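Local coordinates for gene 2 protein (Enterobacteria phage Sf6, PDB 5C12) that is the large terminase subunit of a phage DNA-packaging motor, here its nuclease domain, which uses bound metal ions to cut viral DNA, at residues A[175-187]-A[193-205]. The protein carries 1 engineered substitution. Residues are numbered along the deposited sequence; the frame is centred on the assembly and turned at random.
Sequences ALADRLYLTYRAV and ADPDDMLSFDKEA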
ATOM      1  N   ALA A 175      -1.378   1.768  -8.895  1.00 11.21           N
ATOM      2  CA  ALA A 175      -2.375   2.697  -8.387  1.00 12.49           C
ATOM      3  C   ALA A 175      -1.665   3.713  -7.502  1.00 11.62           C
ATOM      4  O   ALA A 175      -1.926   4.921  -7.579  1.00 13.11           O
ATOM      5  CB  ALA A 175      -3.465   1.955  -7.589  1.00 13.02           C
ATOM      6  N   LEU A 176      -0.769   3.213  -6.681  1.00 10.67           N
ATOM      7  CA  LEU A 176       0.019   4.069  -5.793  1.00 10.76           C
ATOM      8  C   LEU A 176       0.908   4.998  -6.629  1.00 12.93           C
ATOM      9  O   LEU A 176       0.946   6.217  -6.410  1.00 13.33           O
ATOM     10  CB  LEU A 176       0.842   3.204  -4.860  1.00 10.33           C
ATOM     11  CG  LEU A 176       1.867   3.874  -3.937  1.00 11.84           C
ATOM     12  CD1 LEU A 176       1.147   4.913  -3.095  1.00 12.43           C
ATOM     13  CD2 LEU A 176       2.541   2.830  -3.071  1.00 14.43           C
ATOM     14  N   ALA A 177       1.638   4.420  -7.582  1.00 10.92           N
ATOM     15  CA  ALA A 177       2.542   5.203  -8.397  1.00 12.15           C
ATOM     16  C   ALA A 177       1.793   6.284  -9.167  1.00 14.11           C
ATOM     17  O   ALA A 177       2.269   7.418  -9.266  1.00 14.41           O
ATOM     18  CB  ALA A 177       3.333   4.320  -9.320  1.00 14.69           C
ATOM     19  N   ASP A 178       0.633   5.955  -9.723  1.00 13.14           N
ATOM     20  CA  ASP A 178      -0.166   6.933 -10.451  1.00 12.53           C
ATOM     21  C   ASP A 178      -0.637   8.065  -9.537  1.00 13.14           C
ATOM     22  O   ASP A 178      -0.549   9.242  -9.919  1.00 13.61           O
ATOM     23  CB  ASP A 178      -1.375   6.267 -11.116  1.00 12.51           C
ATOM     24  CG  ASP A 178      -1.012   5.381 -12.282  1.00 19.89           C
ATOM     25  OD1 ASP A 178       0.154   5.350 -12.708  1.00 22.39           O
ATOM     26  OD2 ASP A 178      -1.949   4.702 -12.793  1.00 22.98           O
ATOM     27  N   ARG A 179      -1.106   7.739  -8.337  1.00 10.78           N
ATOM     28  CA  ARG A 179      -1.500   8.777  -7.382  1.00 11.82           C
ATOM     29  C   ARG A 179      -0.325   9.695  -7.086  1.00 11.55           C
ATOM     30  O   ARG A 179      -0.462  10.922  -7.074  1.00 12.69           O
ATOM     31  CB  ARG A 179      -1.994   8.197  -6.063  1.00 11.37           C
ATOM     32  CG  ARG A 179      -3.374   7.588  -6.113  1.00 14.12           C
ATOM     33  CD  ARG A 179      -3.690   7.169  -4.682  1.00 14.98           C
ATOM     34  NE  ARG A 179      -4.959   6.481  -4.566  1.00 15.86           N
ATOM     35  CZ  ARG A 179      -6.071   6.999  -4.062  1.00 16.27           C
ATOM     36  NH1 ARG A 179      -6.141   8.234  -3.577  1.00 16.47           N
ATOM     37  NH2 ARG A 179      -7.141   6.234  -3.999  1.00 14.88           N
ATOM     38  N   LEU A 180       0.833   9.106  -6.833  1.00 12.24           N
ATOM     39  CA  LEU A 180       2.014   9.900  -6.488  1.00 12.29           C
ATOM     40  C   LEU A 180       2.466  10.809  -7.633  1.00 13.57           C
ATOM     41  O   LEU A 180       2.791  11.976  -7.422  1.00 13.72           O
ATOM     42  CB  LEU A 180       3.149   8.985  -6.074  1.00 11.96           C
ATOM     43  CG  LEU A 180       2.872   8.274  -4.757  1.00 11.03           C
ATOM     44  CD1 LEU A 180       3.893   7.148  -4.550  1.00 12.58           C
ATOM     45  CD2 LEU A 180       2.876   9.249  -3.558  1.00 14.76           C
ATOM     46  N   TYR A 181       2.474  10.282  -8.850  1.00 11.02           N
ATOM     47  CA  TYR A 181       2.874  11.082 -10.001  1.00 13.71           C
ATOM     48  C   TYR A 181       1.920  12.250 -10.232  1.00 14.56           C
ATOM     49  O   TYR A 181       2.343  13.370 -10.473  1.00 14.90           O
ATOM     50  CB  TYR A 181       2.943  10.221 -11.262  1.00 15.47           C
ATOM     51  CG  TYR A 181       3.260  11.001 -12.505  1.00 17.31           C
ATOM     52  CD1 TYR A 181       4.516  11.505 -12.707  1.00 20.87           C
ATOM     53  CD2 TYR A 181       2.289  11.236 -13.461  1.00 19.51           C
ATOM     54  CE1 TYR A 181       4.817  12.222 -13.846  1.00 20.56           C
ATOM     55  CE2 TYR A 181       2.579  11.952 -14.602  1.00 24.42           C
ATOM     56  CZ  TYR A 181       3.838  12.428 -14.781  1.00 21.49           C
ATOM     57  OH  TYR A 181       4.165  13.159 -15.913  1.00 30.07           O
ATOM     58  N   LEU A 182       0.623  11.995 -10.164  1.00 14.05           N
ATOM     59  CA  LEU A 182      -0.354  13.061 -10.333  1.00 13.95           C
ATOM     60  C   LEU A 182      -0.157  14.137  -9.235  1.00 15.33           C
ATOM     61  O   LEU A 182      -0.295  15.343  -9.481  1.00 13.55           O
ATOM     62  CB  LEU A 182      -1.770  12.488 -10.314  1.00 16.63           C
ATOM     63  CG  LEU A 182      -2.874  13.226 -11.038  1.00 36.52           C
ATOM     64  CD1 LEU A 182      -2.571  13.295 -12.538  1.00 27.05           C
ATOM     65  CD2 LEU A 182      -4.192  12.508 -10.767  1.00 38.10           C
ATOM     66  N   THR A 183       0.174  13.698  -8.025  1.00 13.44           N
ATOM     67  CA  THR A 183       0.422  14.616  -6.905  1.00 13.23           C
ATOM     68  C   THR A 183       1.650  15.460  -7.175  1.00 15.22           C
ATOM     69  O   THR A 183       1.633  16.674  -6.988  1.00 15.59           O
ATOM     70  CB  THR A 183       0.581  13.862  -5.583  1.00 11.39           C
ATOM     71  OG1 THR A 183      -0.558  13.025  -5.385  1.00 13.08           O
ATOM     72  CG2 THR A 183       0.630  14.798  -4.446  1.00 14.11           C
ATOM     73  N   TYR A 184       2.701  14.818  -7.669  1.00 13.45           N
ATOM     74  CA  TYR A 184       3.907  15.535  -8.073  1.00 14.77           C
ATOM     75  C   TYR A 184       3.607  16.596  -9.129  1.00 17.51           C
ATOM     76  O   TYR A 184       4.081  17.719  -9.037  1.00 17.14           O
ATOM     77  CB  TYR A 184       4.947  14.541  -8.584  1.00 15.31           C
ATOM     78  CG  TYR A 184       6.140  15.152  -9.237  1.00 19.66           C
ATOM     79  CD1 TYR A 184       7.197  15.632  -8.482  1.00 17.70           C
ATOM     80  CD2 TYR A 184       6.219  15.234 -10.617  1.00 27.71           C
ATOM     81  CE1 TYR A 184       8.302  16.210  -9.094  1.00 21.72           C
ATOM     82  CE2 TYR A 184       7.307  15.798 -11.233  1.00 27.73           C
ATOM     83  CZ  TYR A 184       8.336  16.285 -10.474  1.00 30.67           C
ATOM     84  OH  TYR A 184       9.418  16.837 -11.115  1.00 35.24           O
ATOM     85  N   ARG A 185       2.842  16.241 -10.153  1.00 15.71           N
ATOM     86  CA  ARG A 185       2.530  17.200 -11.206  1.00 16.76           C
ATOM     87  C   ARG A 185       1.699  18.371 -10.664  1.00 15.59           C
ATOM     88  O   ARG A 185       1.853  19.503 -11.082  1.00 18.29           O
ATOM     89  CB  ARG A 185       1.808  16.522 -12.368  1.00 17.13           C
ATOM     90  CG  ARG A 185       2.645  15.471 -13.103  1.00 18.47           C
ATOM     91  CD  ARG A 185       3.932  16.005 -13.723  1.00 22.91           C
ATOM     92  NE  ARG A 185       3.705  17.047 -14.724  1.00 21.58           N
ATOM     93  CZ  ARG A 185       4.650  17.520 -15.534  1.00 23.31           C
ATOM     94  NH1 ARG A 185       5.880  17.030 -15.469  1.00 28.92           N
ATOM     95  NH2 ARG A 185       4.364  18.464 -16.414  1.00 26.18           N
ATOM     96  N   ALA A 186       0.826  18.103  -9.702  1.00 14.02           N
ATOM     97  CA  ALA A 186       0.029  19.173  -9.130  1.00 16.25           C
ATOM     98  C   ALA A 186       0.870  20.103  -8.251  1.00 19.57           C
ATOM     99  O   ALA A 186       0.752  21.323  -8.328  1.00 19.70           O
ATOM    100  CB  ALA A 186      -1.104  18.570  -8.303  1.00 17.44           C
ATOM    101  N   VAL A 187       1.716  19.508  -7.427  1.00 15.71           N
ATOM    102  CA  VAL A 187       2.505  20.244  -6.446  1.00 16.21           C
ATOM    103  C   VAL A 187       3.643  21.016  -7.121  1.00 22.02           C
ATOM    104  O   VAL A 187       3.906  22.177  -6.783  1.00 22.05           O
ATOM    105  CB  VAL A 187       3.089  19.291  -5.390  1.00 14.20           C
ATOM    106  CG1 VAL A 187       4.142  20.002  -4.517  1.00 19.02           C
ATOM    107  CG2 VAL A 187       1.987  18.727  -4.528  1.00 17.52           C
ATOM    108  N   ALA A 193      -5.313  18.379 -10.327  1.00 21.13           N
ATOM    109  CA  ALA A 193      -5.779  17.015 -10.220  1.00 19.04           C
ATOM    110  C   ALA A 193      -6.796  16.970  -9.104  1.00 21.13           C
ATOM    111  O   ALA A 193      -6.755  17.757  -8.163  1.00 20.11           O
ATOM    112  CB  ALA A 193      -4.623  16.073  -9.923  1.00 24.72           C
ATOM    113  N   ASP A 194      -7.734  16.048  -9.224  1.00 17.67           N
ATOM    114  CA  ASP A 194      -8.707  15.832  -8.166  1.00 21.18           C
ATOM    115  C   ASP A 194      -7.967  15.200  -6.964  1.00 15.64           C
ATOM    116  O   ASP A 194      -7.225  14.233  -7.119  1.00 14.26           O
ATOM    117  CB  ASP A 194      -9.809  14.926  -8.744  1.00 16.01           C
ATOM    118  CG  ASP A 194     -10.971  14.670  -7.786  1.00 23.04           C
ATOM    119  OD1 ASP A 194     -10.810  14.778  -6.562  1.00 20.82           O
ATOM    120  OD2 ASP A 194     -12.062  14.344  -8.300  1.00 28.22           O
ATOM    121  N   PRO A 195      -8.141  15.763  -5.757  1.00 17.10           N
ATOM    122  CA  PRO A 195      -7.491  15.168  -4.577  1.00 20.06           C
ATOM    123  C   PRO A 195      -7.793  13.689  -4.421  1.00 16.94           C
ATOM    124  O   PRO A 195      -6.980  12.908  -3.895  1.00 17.75           O
ATOM    125  CB  PRO A 195      -8.094  15.960  -3.411  1.00 22.57           C
ATOM    126  CG  PRO A 195      -8.465  17.266  -4.000  1.00 31.13           C
ATOM    127  CD  PRO A 195      -8.892  16.980  -5.417  1.00 19.64           C
ATOM    128  N   ASP A 196      -8.954  13.271  -4.910  1.00 16.18           N
ATOM    129  CA  ASP A 196      -9.319  11.859  -4.831  1.00 15.93           C
ATOM    130  C   ASP A 196      -8.395  10.935  -5.629  1.00 16.29           C
ATOM    131  O   ASP A 196      -8.298   9.728  -5.363  1.00 17.06           O
ATOM    132  CB  ASP A 196     -10.772  11.662  -5.269  1.00 18.20           C
ATOM    133  CG  ASP A 196     -11.763  12.032  -4.184  1.00 21.60           C
ATOM    134  OD1 ASP A 196     -11.371  12.646  -3.169  1.00 41.68           O
ATOM    135  OD2 ASP A 196     -12.959  11.740  -4.374  1.00 31.12           O
ATOM    136  N   ASP A 197      -7.683  11.505  -6.587  1.00 13.86           N
ATOM    137  CA  ASP A 197      -6.748  10.775  -7.425  1.00 13.74           C
ATOM    138  C   ASP A 197      -5.276  10.990  -6.978  1.00 11.77           C
ATOM    139  O   ASP A 197      -4.362  10.479  -7.606  1.00 16.72           O
ATOM    140  CB  ASP A 197      -6.911  11.233  -8.874  1.00 17.05           C
ATOM    141  CG  ASP A 197      -8.302  10.956  -9.425  1.00 21.51           C
ATOM    142  OD1 ASP A 197      -8.866   9.921  -9.021  1.00 24.18           O
ATOM    143  OD2 ASP A 197      -8.801  11.757 -10.250  1.00 24.70           O
ATOM    144  N   MET A 198      -5.082  11.743  -5.909  1.00 12.25           N
ATOM    145  CA  MET A 198      -3.734  12.049  -5.406  1.00 13.25           C
ATOM    146  C   MET A 198      -3.429  11.229  -4.151  1.00 11.58           C
ATOM    147  O   MET A 198      -4.251  10.410  -3.718  1.00 12.13           O
ATOM    148  CB  MET A 198      -3.626  13.537  -5.099  1.00 13.78           C
ATOM    149  CG  MET A 198      -3.604  14.386  -6.361  1.00 13.22           C
ATOM    150  SD  MET A 198      -3.073  16.102  -6.173  1.00 19.18           S
ATOM    151  CE  MET A 198      -4.535  16.870  -5.523  1.00 23.42           C
ATOM    152  N   LEU A 199      -2.254  11.442  -3.554  1.00 11.57           N
ATOM    153  CA  LEU A 199      -1.915  10.833  -2.278  1.00 12.62           C
ATOM    154  C   LEU A 199      -0.968  11.783  -1.569  1.00 13.82           C
ATOM    155  O   LEU A 199       0.019  12.228  -2.154  1.00 13.63           O
ATOM    156  CB  LEU A 199      -1.254   9.473  -2.458  1.00 11.84           C
ATOM    157  CG  LEU A 199      -1.250   8.681  -1.148  1.00 14.24           C
ATOM    158  CD1 LEU A 199      -2.654   8.248  -0.752  1.00 12.62           C
ATOM    159  CD2 LEU A 199      -0.311   7.481  -1.276  1.00 16.05           C
ATOM    160  N   SER A 200      -1.332  12.165  -0.357  1.00 11.57           N
ATOM    161  CA  SER A 200      -0.527  13.012   0.504  1.00 12.02           C
ATOM    162  C   SER A 200      -0.016  12.235   1.697  1.00 13.15           C
ATOM    163  O   SER A 200      -0.742  11.434   2.291  1.00 12.99           O
ATOM    164  CB  SER A 200      -1.350  14.202   0.983  1.00 12.44           C
ATOM    165  OG  SER A 200      -0.560  15.081   1.778  1.00 14.38           O
ATOM    166  N   PHE A 201       1.236  12.469   2.084  1.00 12.78           N
ATOM    167  CA  PHE A 201       1.730  11.949   3.345  1.00 13.25           C
ATOM    168  C   PHE A 201       1.646  13.001   4.452  1.00 12.24           C
ATOM    169  O   PHE A 201       2.262  14.041   4.372  1.00 13.05           O
ATOM    170  CB  PHE A 201       3.169  11.440   3.206  1.00 11.00           C
ATOM    171  CG  PHE A 201       3.314  10.361   2.180  1.00 11.63           C
ATOM    172  CD1 PHE A 201       2.938   9.067   2.478  1.00 11.89           C
ATOM    173  CD2 PHE A 201       3.819  10.651   0.920  1.00 12.99           C
ATOM    174  CE1 PHE A 201       3.041   8.072   1.515  1.00 12.11           C
ATOM    175  CE2 PHE A 201       3.916   9.672  -0.036  1.00 13.98           C
ATOM    176  CZ  PHE A 201       3.544   8.376   0.267  1.00 13.57           C
ATOM    177  N   ASP A 202       0.863  12.744   5.477  1.00 12.32           N
ATOM    178  CA  ASP A 202       0.789  13.665   6.609  1.00 12.19           C
ATOM    179  C   ASP A 202       2.037  13.479   7.470  1.00 16.14           C
ATOM    180  O   ASP A 202       2.091  12.598   8.328  1.00 14.68           O
ATOM    181  CB  ASP A 202      -0.488  13.410   7.389  1.00 14.65           C
ATOM    182  CG  ASP A 202      -0.737  14.445   8.467  1.00 19.86           C
ATOM    183  OD1 ASP A 202       0.227  15.040   8.984  1.00 18.95           O
ATOM    184  OD2 ASP A 202      -1.915  14.639   8.815  1.00 22.24           O
ATOM    185  N   LYS A 203       3.049  14.302   7.223  1.00 13.84           N
ATOM    186  CA  LYS A 203       4.346  14.099   7.829  1.00 14.91           C
ATOM    187  C   LYS A 203       4.289  14.207   9.355  1.00 18.81           C
ATOM    188  O   LYS A 203       4.918  13.414  10.052  1.00 18.91           O
ATOM    189  CB  LYS A 203       5.375  15.093   7.266  1.00 17.42           C
ATOM    190  CG  LYS A 203       6.783  14.918   7.860  1.00 21.77           C
ATOM    191  CD  LYS A 203       7.811  15.799   7.173  1.00 30.72           C
ATOM    192  CE  LYS A 203       9.207  15.518   7.714  1.00 39.32           C
ATOM    193  NZ  LYS A 203      10.250  16.331   7.035  1.00 32.67           N
ATOM    194  N   GLU A 204       3.522  15.160   9.877  1.00 18.36           N
ATOM    195  CA  GLU A 204       3.424  15.317  11.323  1.00 21.73           C
ATOM    196  C   GLU A 204       2.782  14.094  11.968  1.00 20.48           C
ATOM    197  O   GLU A 204       3.218  13.653  13.022  1.00 23.09           O
ATOM    198  CB  GLU A 204       2.619  16.559  11.685  1.00 20.92           C
ATOM    199  CG  GLU A 204       2.638  16.867  13.174  1.00 42.76           C
ATOM    200  CD  GLU A 204       1.896  18.144  13.519  1.00 74.59           C
ATOM    201  OE1 GLU A 204       2.076  19.147  12.796  1.00 60.57           O
ATOM    202  OE2 GLU A 204       1.129  18.139  14.508  1.00 59.04           O
ATOM    203  N   ALA A 205       1.763  13.535  11.315  1.00 17.52           N
ATOM    204  CA  ALA A 205       1.052  12.383  11.866  1.00 15.72           C
ATOM    205  C   ALA A 205       1.901  11.127  11.777  1.00 17.33           C
ATOM    206  O   ALA A 205       1.916  10.303  12.695  1.00 18.35           O
ATOM    207  CB  ALA A 205      -0.284  12.176  11.113  1.00 16.70           C
TER
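T183 and R179, one turn apart on helix 168-189, grip the backbone at M198 and L199. The contact belongs to the RNase H-like fold of terminase nuclease domains. After helix 168-189 the chain passes through an Asx turn at D194 and a 3-10 turn. It then doubles back across that helix into 200-201, an outermost strand of the mixed sheet.

The tight part lies at the crossing. The amide N of L199 donates to T183 OG1 (3.0 Å). That hydroxyl in turn donates to R179 O at 2.7 Å, from above the carbonyl plane. Its rotation is therefore fixed by two bonds. T183 OG1 stands beside the backbone N (chi1 -54°), and CG2 is left to pack near L199 O. About two turns earlier in the helix, L176 CD1 meets L199 CD2 at 3.5 Å, closer than usual for two methyls. L180 CD2 reaches F201 CE2, whose ring also meets F215 edge-to-face. M198 lays SD against A186 CB.

The other side is more exposed. There L182 CD2 lies alongside D197 but covers only its CB, while L182 CG touches CB of the buried A193. R179 NH1 is 6.3 Å from D197 OD1 and 6.9 Å from D196 OD1, so no salt bridge forms. The straight chain of R179 carries NH1 to M198 O (2.9 Å, 160°), which sits in the guanidinium plane.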